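Hypothetical protein AGR_pAT_315 (PDB 1VQY) is of unknown function but belongs to the NIPSNAP family, whose members share the ferredoxin-like fold of dimeric alpha-beta barrel proteins. Local coordinates at residues G24-M27 and Q28-L31; L31-V34 and R35-I39. All coordinates share one frame; numbering follows the deposited sequence.

Contact 1: residues G24-M27 and Q28-L31; sequences GGKM and QEYL
M27 and L31 touch at a slant, four residues apart at the start of helix 27-46, the helix that follows strand 14-22 in this dimeric alpha-beta barrel fold. CG of M27 approaches CD1 of L31 at 4.1 Å, while the selenium of this selenomethionine lies beside L31 CG. The M27 chain leaves with CG anti to the backbone N (chi1 -169°), then bends at chi2 (50°), which brings SE round to L31 CG. Beyond it, M27 packs on I22 and V63 of the sheet, and L31 on T110 of the second subunit.

K26 and E29 run alongside each other in the same direction, and both also touch L98. Here the touch is between CD of K26 and OE1 of E29, 3.6 Å apart; the ammonium NZ stays 5.0 Å from that OE1, too far for a salt bridge, so the opposite charges can probably do little more than attract weakly. The Y30 ring leads away from segment 24-27 and onto the sheet, against Y20, I22 and V63, where its hydroxyl hydrogen-bonds to Y52.

The backbone closes the turn with Y30 N bonded to K26 O and L31 N to M27 O. At the start of the helix a water bridges loop and helix, donating to G25 O at 2.8 Å and accepting from E29 N at 2.9 Å.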
ATOM      1  N   GLY B  24      15.725   1.578  10.515  1.00 18.67           N
ATOM      2  CA  GLY B  24      15.593   2.032  11.890  1.00 18.43           C
ATOM      3  C   GLY B  24      16.944   2.163  12.571  1.00 19.19           C
ATOM      4  O   GLY B  24      17.798   1.281  12.457  1.00 18.15           O
ATOM      5  N   GLY B  25      17.145   3.282  13.263  1.00 19.70           N
ATOM      6  CA  GLY B  25      18.406   3.542  13.937  1.00 19.02           C
ATOM      7  C   GLY B  25      19.481   4.177  13.075  1.00 19.54           C
ATOM      8  O   GLY B  25      20.550   4.510  13.584  1.00 19.68           O
ATOM      9  N   LYS B  26      19.194   4.397  11.787  1.00 20.81           N
ATOM     10  CA  LYS B  26      20.216   4.849  10.815  1.00 19.39           C
ATOM     11  C   LYS B  26      20.060   6.290  10.305  1.00 17.39           C
ATOM     12  O   LYS B  26      20.906   6.782   9.573  1.00 17.71           O
ATOM     13  CB  LYS B  26      20.285   3.859   9.640  1.00 18.98           C
ATOM     14  CG  LYS B  26      20.572   2.415  10.087  1.00 20.42           C
ATOM     15  CD  LYS B  26      21.961   2.294  10.754  1.00 25.99           C
ATOM     16  CE  LYS B  26      22.241   0.901  11.248  1.00 27.09           C
ATOM     17  NZ  LYS B  26      22.225  -0.075  10.136  1.00 30.11           N
HETATM   18  N   MSE B  27      19.017   6.985  10.728  1.00 16.93           N
HETATM   19  CA  MSE B  27      18.772   8.336  10.219  1.00 16.82           C
HETATM   20  C   MSE B  27      19.942   9.297  10.366  1.00 15.96           C
HETATM   21  O   MSE B  27      20.276  10.003   9.415  1.00 14.58           O
HETATM   22  CB  MSE B  27      17.500   8.982  10.820  1.00 16.98           C
HETATM   23  CG  MSE B  27      17.048  10.313  10.111  1.00 15.40           C
HETATM   24 SE   MSE B  27      16.946  10.131   8.167  1.00 25.91          SE
HETATM   25  CE  MSE B  27      15.351   9.159   8.179  1.00 23.54           C
ATOM     26  N   GLN B  28      20.547   9.349  11.545  1.00 18.45           N
ATOM     27  CA  GLN B  28      21.647  10.287  11.773  1.00 19.92           C
ATOM     28  C   GLN B  28      22.906   9.896  11.012  1.00 19.67           C
ATOM     29  O   GLN B  28      23.686  10.762  10.621  1.00 19.34           O
ATOM     30  CB  GLN B  28      21.952  10.441  13.266  1.00 20.46           C
ATOM     31  CG  GLN B  28      20.803  11.072  14.075  1.00 26.54           C
ATOM     32  CD  GLN B  28      20.313  12.399  13.498  1.00 32.86           C
ATOM     33  OE1 GLN B  28      21.102  13.319  13.263  1.00 30.20           O
ATOM     34  NE2 GLN B  28      19.002  12.492  13.249  1.00 31.16           N
ATOM     35  N   GLU B  29      23.104   8.602  10.809  1.00 20.43           N
ATOM     36  CA  GLU B  29      24.233   8.112  10.008  1.00 22.21           C
ATOM     37  C   GLU B  29      24.019   8.442   8.521  1.00 20.27           C
ATOM     38  O   GLU B  29      24.920   8.954   7.853  1.00 18.72           O
ATOM     39  CB  GLU B  29      24.395   6.610  10.218  1.00 21.59           C
ATOM     40  CG  GLU B  29      25.707   6.030   9.732  1.00 27.73           C
ATOM     41  CD  GLU B  29      25.795   4.513   9.951  1.00 27.85           C
ATOM     42  OE1 GLU B  29      25.090   3.983  10.843  1.00 35.10           O
ATOM     43  OE2 GLU B  29      26.570   3.852   9.216  1.00 36.22           O
ATOM     44  N   TYR B  30      22.816   8.160   8.018  1.00 19.11           N
ATOM     45  CA  TYR B  30      22.416   8.553   6.661  1.00 19.04           C
ATOM     46  C   TYR B  30      22.666  10.041   6.431  1.00 18.77           C
ATOM     47  O   TYR B  30      23.347  10.421   5.490  1.00 18.19           O
ATOM     48  CB  TYR B  30      20.928   8.261   6.404  1.00 18.09           C
ATOM     49  CG  TYR B  30      20.496   8.699   5.036  1.00 18.52           C
ATOM     50  CD1 TYR B  30      20.067  10.019   4.809  1.00 19.89           C
ATOM     51  CD2 TYR B  30      20.537   7.823   3.948  1.00 19.46           C
ATOM     52  CE1 TYR B  30      19.675  10.443   3.546  1.00 16.98           C
ATOM     53  CE2 TYR B  30      20.153   8.245   2.670  1.00 17.79           C
ATOM     54  CZ  TYR B  30      19.739   9.562   2.480  1.00 16.65           C
ATOM     55  OH  TYR B  30      19.360  10.022   1.233  1.00 19.56           O
ATOM     56  N   LEU B  31      22.095  10.864   7.308  1.00 18.11           N
ATOM     57  CA  LEU B  31      22.229  12.305   7.237  1.00 17.45           C
ATOM     58  C   LEU B  31      23.663  12.807   7.282  1.00 17.27           C
ATOM     59  O   LEU B  31      24.018  13.755   6.572  1.00 16.35           O
ATOM     60  CB  LEU B  31      21.440  12.943   8.377  1.00 17.14           C
ATOM     61  CG  LEU B  31      19.929  12.942   8.190  1.00 17.78           C
ATOM     62  CD1 LEU B  31      19.290  13.615   9.408  1.00 17.58           C
ATOM     63  CD2 LEU B  31      19.496  13.616   6.845  1.00 14.51           C
TER
HETATM   64  O   HOH W   1      22.133   6.698  12.763  1.00 14.15           O

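Contact 2: residues L31-V34 and R35-I39; sequences LKLV and REEGI
K32 and E36 meet on the exposed side of helix 27-46, in a stretch where the alpha-helix widens into a pi-type turn at 35-38. The pair carries opposite charges without a salt bridge: K32 NZ stays 4.3 Å from E36 OE2, and the carboxylate instead lies against the aliphatic part of the lysine, with CE 3.2 Å from OE2. K32 is fully extended, CG anti to the backbone N (chi1 177°), which carries NZ past the carboxylate.

The other charged groups find partners elsewhere. R35 bends at chi3 (-53°) and folds back along the preceding turn, so that L31 O sits over one face of its guanidinium, offset toward the rim; its NE makes a salt bridge to OD1 of D111 of the second subunit, joining this helix to that chain. E37 crosses L33 at a slant and reaches R94 of helix 86-96 through a salt bridge.

Apolar contact is made by V34, whose CG1 lies 4.0 Å from CB of I39, five residues on, and both pack on Y52 of strand 49-55.

In the backbone, R35 N to L31 O and E36 N to K32 O keep the alpha spacing, but I39 N reaches back five residues to V34 O at 3.1 Å. The change of spacing falls at L33 O, which accepts two bonds, from E37 N at 3.0 Å and from G38 N at 3.1 Å.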
ATOM      1  N   LEU B  31      22.095  10.864   7.308  1.00 18.11           N
ATOM      2  CA  LEU B  31      22.229  12.305   7.237  1.00 17.45           C
ATOM      3  C   LEU B  31      23.663  12.807   7.282  1.00 17.27           C
ATOM      4  O   LEU B  31      24.018  13.755   6.572  1.00 16.35           O
ATOM      5  CB  LEU B  31      21.440  12.943   8.377  1.00 17.14           C
ATOM      6  CG  LEU B  31      19.929  12.942   8.190  1.00 17.78           C
ATOM      7  CD1 LEU B  31      19.290  13.615   9.408  1.00 17.58           C
ATOM      8  CD2 LEU B  31      19.496  13.616   6.845  1.00 14.51           C
ATOM      9  N   LYS B  32      24.474  12.173   8.126  1.00 18.43           N
ATOM     10  CA  LYS B  32      25.849  12.581   8.339  1.00 18.79           C
ATOM     11  C   LYS B  32      26.675  12.330   7.090  1.00 18.37           C
ATOM     12  O   LYS B  32      27.487  13.168   6.695  1.00 19.92           O
ATOM     13  CB  LYS B  32      26.469  11.838   9.529  1.00 18.72           C
ATOM     14  CG  LYS B  32      27.933  12.185   9.749  1.00 19.73           C
ATOM     15  CD  LYS B  32      28.587  11.408  10.879  1.00 21.54           C
ATOM     16  CE  LYS B  32      29.810  12.189  11.386  1.00 23.46           C
ATOM     17  NZ  LYS B  32      30.572  11.461  12.424  1.00 35.07           N
ATOM     18  N   LEU B  33      26.492  11.165   6.493  1.00 17.54           N
ATOM     19  CA  LEU B  33      27.139  10.868   5.220  1.00 18.85           C
ATOM     20  C   LEU B  33      26.798  11.885   4.134  1.00 17.60           C
ATOM     21  O   LEU B  33      27.683  12.346   3.414  1.00 17.33           O
ATOM     22  CB  LEU B  33      26.752   9.467   4.738  1.00 19.81           C
ATOM     23  CG  LEU B  33      27.529   8.367   5.446  1.00 19.85           C
ATOM     24  CD1 LEU B  33      26.840   7.042   5.213  1.00 22.76           C
ATOM     25  CD2 LEU B  33      28.974   8.338   4.967  1.00 21.96           C
ATOM     26  N   VAL B  34      25.529  12.248   4.027  1.00 16.11           N
ATOM     27  CA  VAL B  34      25.124  13.164   2.983  1.00 17.03           C
ATOM     28  C   VAL B  34      25.660  14.568   3.305  1.00 17.65           C
ATOM     29  O   VAL B  34      26.319  15.188   2.463  1.00 18.67           O
ATOM     30  CB  VAL B  34      23.590  13.136   2.748  1.00 17.14           C
ATOM     31  CG1 VAL B  34      23.165  14.166   1.679  1.00 16.27           C
ATOM     32  CG2 VAL B  34      23.156  11.730   2.324  1.00 16.91           C
ATOM     33  N   ARG B  35      25.421  15.037   4.528  1.00 17.56           N
ATOM     34  CA  ARG B  35      25.938  16.343   4.994  1.00 17.36           C
ATOM     35  C   ARG B  35      27.430  16.528   4.703  1.00 18.44           C
ATOM     36  O   ARG B  35      27.841  17.504   4.061  1.00 16.96           O
ATOM     37  CB  ARG B  35      25.692  16.493   6.504  1.00 16.78           C
ATOM     38  CG  ARG B  35      26.167  17.832   7.106  1.00 17.95           C
ATOM     39  CD  ARG B  35      25.755  18.024   8.567  1.00 15.81           C
ATOM     40  NE  ARG B  35      24.314  17.834   8.732  1.00 18.66           N
ATOM     41  CZ  ARG B  35      23.727  16.777   9.300  1.00 16.17           C
ATOM     42  NH1 ARG B  35      24.426  15.769   9.817  1.00 20.38           N
ATOM     43  NH2 ARG B  35      22.414  16.726   9.358  1.00 15.79           N
ATOM     44  N   GLU B  36      28.223  15.560   5.168  1.00 20.28           N
ATOM     45  CA  GLU B  36      29.676  15.663   5.189  1.00 21.28           C
ATOM     46  C   GLU B  36      30.392  15.278   3.890  1.00 21.13           C
ATOM     47  O   GLU B  36      31.506  15.739   3.651  1.00 20.60           O
ATOM     48  CB  GLU B  36      30.215  14.817   6.331  1.00 21.96           C
ATOM     49  CG  GLU B  36      29.728  15.272   7.714  1.00 24.34           C
ATOM     50  CD  GLU B  36      30.493  14.605   8.858  1.00 24.61           C
ATOM     51  OE1 GLU B  36      31.293  13.680   8.606  1.00 27.52           O
ATOM     52  OE2 GLU B  36      30.293  15.005  10.020  1.00 31.69           O
ATOM     53  N   GLU B  37      29.764  14.452   3.051  1.00 21.64           N
ATOM     54  CA  GLU B  37      30.392  13.987   1.806  1.00 22.45           C
ATOM     55  C   GLU B  37      29.501  14.073   0.567  1.00 20.90           C
ATOM     56  O   GLU B  37      29.885  14.681  -0.427  1.00 22.03           O
ATOM     57  CB  GLU B  37      30.865  12.545   1.973  1.00 21.98           C
ATOM     58  CG  GLU B  37      31.987  12.418   2.964  1.00 27.72           C
ATOM     59  CD  GLU B  37      32.366  10.982   3.261  1.00 28.67           C
ATOM     60  OE1 GLU B  37      32.734  10.250   2.306  1.00 31.67           O
ATOM     61  OE2 GLU B  37      32.313  10.605   4.456  1.00 31.44           O
ATOM     62  N   GLY B  38      28.315  13.476   0.630  1.00 18.38           N
ATOM     63  CA  GLY B  38      27.556  13.160  -0.569  1.00 18.47           C
ATOM     64  C   GLY B  38      27.000  14.324  -1.355  1.00 17.11           C
ATOM     65  O   GLY B  38      27.101  14.353  -2.576  1.00 15.79           O
ATOM     66  N   ILE B  39      26.437  15.295  -0.648  1.00 16.83           N
ATOM     67  CA  ILE B  39      25.793  16.431  -1.292  1.00 16.91           C
ATOM     68  C   ILE B  39      26.826  17.352  -1.982  1.00 16.67           C
ATOM     69  O   ILE B  39      26.521  17.996  -2.999  1.00 16.59           O
ATOM     70  CB  ILE B  39      24.864  17.190  -0.279  1.00 17.92           C
ATOM     71  CG1 ILE B  39      23.586  17.689  -0.964  1.00 18.49           C
ATOM     72  CG2 ILE B  39      25.620  18.356   0.442  1.00 17.75           C
ATOM     73  CD1 ILE B  39      22.797  16.640  -1.689  1.00 17.77           C
TER

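Contacts 1 and 2 are consecutive parts of helix 27-46, their centres about 11 Å apart, and L31 belongs to both, ending the first and beginning the second. Contact 1 covers the entry from the loop after strand 14-22; contact 2 takes the helix through its wider turn. Together they spread one helix over several neighbours: side chains of 24-31 touch strands 14-22 and 62-69 and the loop residue L98, whereas 31-39 turns to strand 49-55 and helix 86-96. Y52 joins the two, hydrogen-bonded to Y30 and packed by V34 and I39. The second subunit is met from L31 onward, through T110, D111 and F112 of that chain. The centres of contacts 1 and 2 lie about 17 Å and 13 Å from the chain centre.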